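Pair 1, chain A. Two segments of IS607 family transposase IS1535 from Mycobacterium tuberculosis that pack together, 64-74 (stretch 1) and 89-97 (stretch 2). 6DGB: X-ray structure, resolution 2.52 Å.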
# COMPACT_ATOMS: atom_id res chain seq x y z
N VAL A 64 -5.43 -19.13 1.80
CA VAL A 64 -4.76 -18.67 3.01
C VAL A 64 -3.33 -18.27 2.66
O VAL A 64 -2.60 -19.04 2.05
CB VAL A 64 -4.88 -19.74 4.14
CG1 VAL A 64 -3.82 -19.57 5.22
CG2 VAL A 64 -6.26 -19.69 4.77
N ILE A 65 -2.98 -17.04 2.99
CA ILE A 65 -1.66 -16.47 2.74
C ILE A 65 -1.06 -16.15 4.10
O ILE A 65 -1.53 -15.24 4.80
CB ILE A 65 -1.72 -15.24 1.80
CG1 ILE A 65 -2.31 -15.63 0.41
CG2 ILE A 65 -0.33 -14.58 1.66
CD1 ILE A 65 -2.71 -14.57 -0.41
N VAL A 66 -0.04 -16.91 4.48
CA VAL A 66 0.62 -16.80 5.77
C VAL A 66 1.93 -16.00 5.64
O VAL A 66 2.82 -16.36 4.85
CB VAL A 66 0.80 -18.20 6.46
CG1 VAL A 66 1.27 -18.07 7.90
CG2 VAL A 66 -0.48 -19.02 6.39
N VAL A 67 2.03 -14.92 6.43
CA VAL A 67 3.22 -14.06 6.58
C VAL A 67 3.74 -14.07 8.03
O VAL A 67 2.96 -14.32 8.95
CB VAL A 67 2.98 -12.61 6.10
CG1 VAL A 67 3.09 -12.52 4.60
CG2 VAL A 67 1.66 -12.05 6.63
N GLU A 68 5.02 -13.73 8.25
CA GLU A 68 5.55 -13.68 9.61
C GLU A 68 4.97 -12.45 10.30
O GLU A 68 4.33 -12.59 11.33
CB GLU A 68 7.07 -13.70 9.65
CG GLU A 68 7.61 -13.76 11.07
CD GLU A 68 9.12 -13.67 11.23
OE1 GLU A 68 9.74 -12.78 10.60
OE2 GLU A 68 9.66 -14.43 12.07
N HIS A 69 5.17 -11.26 9.71
CA HIS A 69 4.61 -10.02 10.22
C HIS A 69 3.83 -9.48 9.05
O HIS A 69 4.07 -9.90 7.91
CB HIS A 69 5.71 -9.00 10.62
CG HIS A 69 6.68 -9.42 11.69
ND1 HIS A 69 6.33 -10.32 12.70
CD2 HIS A 69 7.96 -9.02 11.90
CE1 HIS A 69 7.41 -10.46 13.45
NE2 HIS A 69 8.42 -9.70 13.01
N ARG A 70 2.89 -8.54 9.33
CA ARG A 70 2.05 -7.84 8.34
C ARG A 70 2.89 -7.11 7.29
O ARG A 70 2.61 -7.25 6.10
CB ARG A 70 1.13 -6.83 9.04
CG ARG A 70 -0.36 -7.15 8.92
CD ARG A 70 -1.23 -6.19 9.73
NE ARG A 70 -2.66 -6.41 9.49
CZ ARG A 70 -3.37 -7.40 10.03
NH1 ARG A 70 -2.79 -8.28 10.84
NH2 ARG A 70 -4.66 -7.53 9.76
N ASP A 71 3.94 -6.37 7.73
CA ASP A 71 4.83 -5.56 6.87
C ASP A 71 5.58 -6.34 5.79
O ASP A 71 6.15 -5.72 4.89
CB ASP A 71 5.82 -4.74 7.72
CG ASP A 71 6.67 -5.56 8.65
OD1 ASP A 71 6.24 -5.76 9.82
OD2 ASP A 71 7.78 -5.98 8.24
N ARG A 72 5.60 -7.69 5.86
CA ARG A 72 6.29 -8.51 4.87
C ARG A 72 5.45 -8.61 3.61
O ARG A 72 5.98 -8.73 2.50
CB ARG A 72 6.69 -9.88 5.42
CG ARG A 72 7.61 -9.82 6.63
CD ARG A 72 9.03 -9.44 6.29
NE ARG A 72 9.23 -7.99 6.38
CZ ARG A 72 10.18 -7.31 5.72
NH1 ARG A 72 11.01 -7.95 4.91
NH2 ARG A 72 10.29 -6.00 5.87
N LEU A 73 4.12 -8.54 3.78
CA LEU A 73 3.19 -8.59 2.67
C LEU A 73 3.16 -7.21 2.02
O LEU A 73 3.06 -7.14 0.82
CB LEU A 73 1.79 -9.00 3.13
CG LEU A 73 0.93 -9.60 2.03
CD1 LEU A 73 1.09 -11.09 1.97
CD2 LEU A 73 -0.50 -9.29 2.25
N ALA A 74 3.23 -6.14 2.84
CA ALA A 74 3.23 -4.71 2.45
C ALA A 74 3.42 -3.80 3.66
O ALA A 74 2.81 -4.02 4.71
CB ALA A 74 1.95 -4.34 1.72
N GLY A 89 -13.54 -14.87 -0.16
CA GLY A 89 -13.38 -15.85 0.91
C GLY A 89 -11.96 -16.33 1.17
O GLY A 89 -11.74 -17.44 1.66
N ARG A 90 -10.99 -15.47 0.81
CA ARG A 90 -9.56 -15.69 0.97
C ARG A 90 -9.06 -14.77 2.09
O ARG A 90 -9.65 -13.68 2.31
CB ARG A 90 -8.82 -15.39 -0.35
CG ARG A 90 -9.27 -16.23 -1.54
CD ARG A 90 -8.75 -15.69 -2.85
NE ARG A 90 -7.29 -15.78 -2.93
CZ ARG A 90 -6.53 -15.02 -3.70
NH1 ARG A 90 -7.08 -14.10 -4.50
NH2 ARG A 90 -5.21 -15.17 -3.70
N ARG A 91 -8.01 -15.18 2.82
CA ARG A 91 -7.49 -14.38 3.94
C ARG A 91 -5.98 -14.43 4.13
O ARG A 91 -5.30 -15.34 3.66
CB ARG A 91 -8.21 -14.74 5.26
CG ARG A 91 -7.96 -16.14 5.77
CD ARG A 91 -8.64 -16.38 7.10
NE ARG A 91 -8.36 -17.72 7.60
CZ ARG A 91 -9.05 -18.81 7.24
NH1 ARG A 91 -10.08 -18.70 6.40
NH2 ARG A 91 -8.72 -20.00 7.72
N ILE A 92 -5.47 -13.41 4.86
CA ILE A 92 -4.07 -13.24 5.24
C ILE A 92 -3.94 -13.62 6.71
O ILE A 92 -4.64 -13.07 7.57
CB ILE A 92 -3.61 -11.78 4.96
CG1 ILE A 92 -3.47 -11.55 3.46
CG2 ILE A 92 -2.31 -11.44 5.70
CD1 ILE A 92 -3.93 -10.37 3.03
N VAL A 93 -3.03 -14.56 7.00
CA VAL A 93 -2.76 -14.97 8.38
C VAL A 93 -1.39 -14.37 8.79
O VAL A 93 -0.47 -14.37 7.98
CB VAL A 93 -2.88 -16.50 8.61
CG1 VAL A 93 -2.70 -16.85 10.08
CG2 VAL A 93 -4.22 -17.03 8.12
N VAL A 94 -1.31 -13.79 10.01
CA VAL A 94 -0.06 -13.24 10.55
C VAL A 94 0.39 -14.14 11.70
O VAL A 94 -0.32 -14.28 12.69
CB VAL A 94 -0.19 -11.75 10.97
CG1 VAL A 94 1.15 -11.21 11.43
CG2 VAL A 94 -0.73 -10.92 9.81
N ALA A 95 1.55 -14.78 11.53
CA ALA A 95 2.14 -15.75 12.48
C ALA A 95 2.77 -15.16 13.74
O ALA A 95 2.97 -15.89 14.71
CB ALA A 95 3.15 -16.63 11.76
N ASP A 96 3.12 -13.86 13.71
CA ASP A 96 3.77 -13.13 14.81
C ASP A 96 3.39 -11.63 14.78
O ASP A 96 3.44 -11.01 13.71
CB ASP A 96 5.31 -13.23 14.70
CG ASP A 96 6.02 -14.29 15.53
OD1 ASP A 96 5.38 -14.88 16.43
OD2 ASP A 96 7.25 -14.51 15.30
N PRO A 97 3.12 -11.00 15.94
CA PRO A 97 2.81 -9.56 15.93
C PRO A 97 4.09 -8.71 15.96
O PRO A 97 4.28 -7.84 15.12
CB PRO A 97 1.97 -9.38 17.20
CG PRO A 97 1.88 -10.76 17.86
CD PRO A 97 3.01 -11.55 17.30
O HOH W 1 4.34 -6.69 12.07

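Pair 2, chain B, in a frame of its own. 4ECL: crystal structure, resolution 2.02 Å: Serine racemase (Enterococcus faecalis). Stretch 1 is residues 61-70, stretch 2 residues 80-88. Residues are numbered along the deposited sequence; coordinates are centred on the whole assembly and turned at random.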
# COMPACT_ATOMS: atom_id res chain seq x y z
N PHE B 61 5.56 23.52 3.71
CA PHE B 61 5.27 22.11 3.41
C PHE B 61 4.99 21.88 1.92
O PHE B 61 4.46 22.75 1.24
CB PHE B 61 4.08 21.61 4.25
CG PHE B 61 4.31 21.73 5.73
CD1 PHE B 61 4.97 20.73 6.42
CD2 PHE B 61 3.92 22.86 6.42
CE1 PHE B 61 5.23 20.86 7.77
CE2 PHE B 61 4.17 23.00 7.77
CZ PHE B 61 4.82 21.99 8.45
N ALA B 62 5.38 20.70 1.44
CA ALA B 62 5.10 20.27 0.07
C ALA B 62 4.24 19.00 0.10
O ALA B 62 4.52 18.08 0.88
CB ALA B 62 6.39 19.99 -0.65
N VAL B 63 3.21 18.95 -0.73
CA VAL B 63 2.38 17.75 -0.87
C VAL B 63 2.28 17.40 -2.34
O VAL B 63 2.63 18.21 -3.19
CB VAL B 63 0.96 17.98 -0.35
CG1 VAL B 63 0.95 18.00 1.17
CG2 VAL B 63 0.41 19.28 -0.90
N ALA B 64 1.80 16.20 -2.65
CA ALA B 64 1.69 15.80 -4.05
C ALA B 64 0.43 16.31 -4.72
O ALA B 64 0.41 16.55 -5.93
CB ALA B 64 1.77 14.27 -4.18
N THR B 65 -0.65 16.43 -3.94
CA THR B 65 -1.96 16.70 -4.52
C THR B 65 -2.73 17.72 -3.70
O THR B 65 -2.44 17.91 -2.53
CB THR B 65 -2.83 15.43 -4.58
OG1 THR B 65 -3.28 15.10 -3.26
CG2 THR B 65 -2.05 14.25 -5.17
N ILE B 66 -3.71 18.37 -4.33
CA ILE B 66 -4.56 19.33 -3.64
C ILE B 66 -5.33 18.69 -2.47
O ILE B 66 -5.58 19.34 -1.46
CB ILE B 66 -5.57 20.00 -4.61
CG1 ILE B 66 -6.33 21.11 -3.89
CG2 ILE B 66 -6.54 18.96 -5.20
CD1 ILE B 66 -7.17 21.97 -4.81
N ASP B 67 -5.69 17.41 -2.61
CA ASP B 67 -6.42 16.74 -1.53
C ASP B 67 -5.56 16.54 -0.28
O ASP B 67 -6.06 16.62 0.85
CB ASP B 67 -7.02 15.43 -2.02
CG ASP B 67 -7.96 15.64 -3.20
OD1 ASP B 67 -9.13 15.98 -2.96
OD2 ASP B 67 -7.49 15.51 -4.35
N GLU B 68 -4.28 16.28 -0.48
CA GLU B 68 -3.34 16.30 0.64
C GLU B 68 -3.26 17.69 1.25
O GLU B 68 -3.29 17.83 2.47
CB GLU B 68 -1.97 15.83 0.19
CG GLU B 68 -1.94 14.34 -0.07
CD GLU B 68 -0.61 13.88 -0.59
OE1 GLU B 68 0.16 14.74 -1.07
OE2 GLU B 68 -0.32 12.67 -0.54
N GLY B 69 -3.16 18.71 0.41
CA GLY B 69 -3.10 20.09 0.88
C GLY B 69 -4.32 20.52 1.69
O GLY B 69 -4.19 21.15 2.74
N ILE B 70 -5.50 20.19 1.18
CA ILE B 70 -6.74 20.49 1.88
C ILE B 70 -6.79 19.76 3.24
O ILE B 70 -7.20 20.34 4.25
CB ILE B 70 -7.95 20.12 1.00
CG1 ILE B 70 -8.04 21.06 -0.19
CG2 ILE B 70 -9.25 20.19 1.78
CD1 ILE B 70 -9.23 20.75 -1.10
N GLU B 80 2.59 27.87 4.77
CA GLU B 80 2.46 27.72 3.33
C GLU B 80 2.59 26.26 2.93
O GLU B 80 3.33 25.48 3.55
CB GLU B 80 3.48 28.59 2.57
CG GLU B 80 4.94 28.24 2.82
CD GLU B 80 5.90 29.30 2.28
OE1 GLU B 80 5.42 30.36 1.82
OE2 GLU B 80 7.13 29.08 2.32
N ILE B 81 1.83 25.88 1.91
CA ILE B 81 1.83 24.53 1.38
C ILE B 81 1.96 24.59 -0.14
O ILE B 81 1.25 25.34 -0.80
CB ILE B 81 0.51 23.80 1.74
CG1 ILE B 81 0.27 23.82 3.25
CG2 ILE B 81 0.49 22.38 1.17
CD1 ILE B 81 -1.15 23.48 3.65
N LEU B 82 2.88 23.80 -0.69
CA LEU B 82 3.08 23.72 -2.13
C LEU B 82 2.59 22.37 -2.65
O LEU B 82 3.04 21.32 -2.18
CB LEU B 82 4.56 23.86 -2.46
CG LEU B 82 4.96 23.66 -3.92
CD1 LEU B 82 4.24 24.70 -4.79
CD2 LEU B 82 6.48 23.77 -4.09
N ILE B 83 1.67 22.39 -3.61
CA ILE B 83 1.25 21.19 -4.32
C ILE B 83 2.19 20.96 -5.48
O ILE B 83 2.22 21.77 -6.42
CB ILE B 83 -0.16 21.34 -4.85
CG1 ILE B 83 -1.10 21.67 -3.70
CG2 ILE B 83 -0.61 20.07 -5.60
CD1 ILE B 83 -2.36 22.33 -4.15
N LEU B 84 2.95 19.88 -5.42
CA LEU B 84 4.03 19.61 -6.37
C LEU B 84 3.57 19.12 -7.73
O LEU B 84 4.32 19.22 -8.71
CB LEU B 84 4.97 18.56 -5.79
CG LEU B 84 5.69 18.96 -4.51
CD1 LEU B 84 6.40 17.76 -3.92
CD2 LEU B 84 6.68 20.08 -4.86
N GLY B 85 2.36 18.57 -7.80
CA GLY B 85 1.87 17.98 -9.03
C GLY B 85 0.66 18.70 -9.63
O GLY B 85 0.26 19.77 -9.16
N TYR B 86 0.08 18.10 -10.66
CA TYR B 86 -1.06 18.69 -11.35
C TYR B 86 -2.23 18.91 -10.41
O TYR B 86 -2.50 18.08 -9.55
CB TYR B 86 -1.47 17.78 -12.50
CG TYR B 86 -2.83 18.07 -13.11
CD1 TYR B 86 -3.98 17.45 -12.62
CD2 TYR B 86 -2.96 18.94 -14.19
CE1 TYR B 86 -5.22 17.70 -13.19
CE2 TYR B 86 -4.21 19.19 -14.76
CZ TYR B 86 -5.33 18.57 -14.25
OH TYR B 86 -6.57 18.81 -14.81
N THR B 87 -2.93 20.03 -10.56
CA THR B 87 -4.24 20.18 -9.94
C THR B 87 -5.22 20.63 -11.00
O THR B 87 -4.99 21.64 -11.66
CB THR B 87 -4.23 21.23 -8.82
OG1 THR B 87 -3.37 20.78 -7.76
CG2 THR B 87 -5.63 21.46 -8.27
N SER B 88 -6.32 19.89 -11.17
CA SER B 88 -7.37 20.28 -12.11
C SER B 88 -7.78 21.74 -11.92
O SER B 88 -8.16 22.15 -10.83
CB SER B 88 -8.60 19.38 -11.95
OG SER B 88 -9.58 19.71 -12.93
O HOH W 2 -3.65 18.09 -7.05

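In both pairs two parallel strands lie side by side and then leave the sheet through the same turn. The strand axes approach to 4.6 Å in pair 1 and 4.5 Å in pair 2, at 27° and 28°, and the backbones superpose with an RMSD of 0.6 Å. The hydrogen-bond ladder carries over position by position. A:Ile65 N donates to A:Arg91 O (3.0 Å) and A:Val93 N to A:Ile65 O (2.7 Å); B:Phe61 N to B:Glu80 O (3.0 Å) and B:Leu82 N to B:Phe61 O (2.7 Å) repeat these. Next come A:Val67 N to A:Val93 O (3.0 Å) and A:Ala95 N to A:Val67 O (3.0 Å), matched by B:Val63 N to B:Leu82 O and B:Leu84 N to B:Val63 O, both 2.8 Å. A weak bond closes each ladder: A:Asp96 N to A:Glu68 O (3.0 Å), B:Gly85 N to B:Ala64 O (3.4 Å).

One position keeps both its residue and its placement: the valine A:Val67 and B:Val63, both in the m rotamer. Its CG2 serves two neighbours on the adjacent strand: A:Val67 CG2 lies 4.1 Å from both A:Ile92 CG2 and A:Val94 CG2, while B:Val63 CG2 lies 3.7 Å from B:Ile81 CG2 and 4.0 Å from B:Ile83 CG1. The rule is a branched residue seated between two others on one face.

On the other face bulk is shared differently. In pair 1 A:Val66 CG2 meets A:Val93 CB at 4.1 Å. In pair 2 the matching positions are B:Ala62 and B:Leu82, and the small B:Ala62 CB instead meets B:Leu84 CD1 at 4.0 Å; the position of B:Leu84 is A:Ala95 in pair 1.

After the strand the solutions diverge. A:His69 starts away from the partner, but its ring returns, and ND1 donates to A:Asp96 O (3.1 Å), tying the turn to stretch 2. Its counterpart B:Thr65 turns inward to its own chain: OG1 accepts from B:Glu68 N (3.2 Å), capping the helix that begins at B:Ile66. B:Glu68 OE1 in turn accepts from B:Ala64 N (2.7 Å).

One step on, A:Arg70 extends its guanidinium until NH1 lies 3.5 Å from A:Val94 CG2, whereas B:Ile66 covers the matching residue with hydrocarbon, CB to B:Ile83 CD1 at 4.0 Å. Further along, A:Leu73 CD2 reaches A:Ile92 CD1 (3.7 Å); in pair 2 the helix passes close enough for B:Gly69 O to lie 3.9 Å from B:Ile81 CD1.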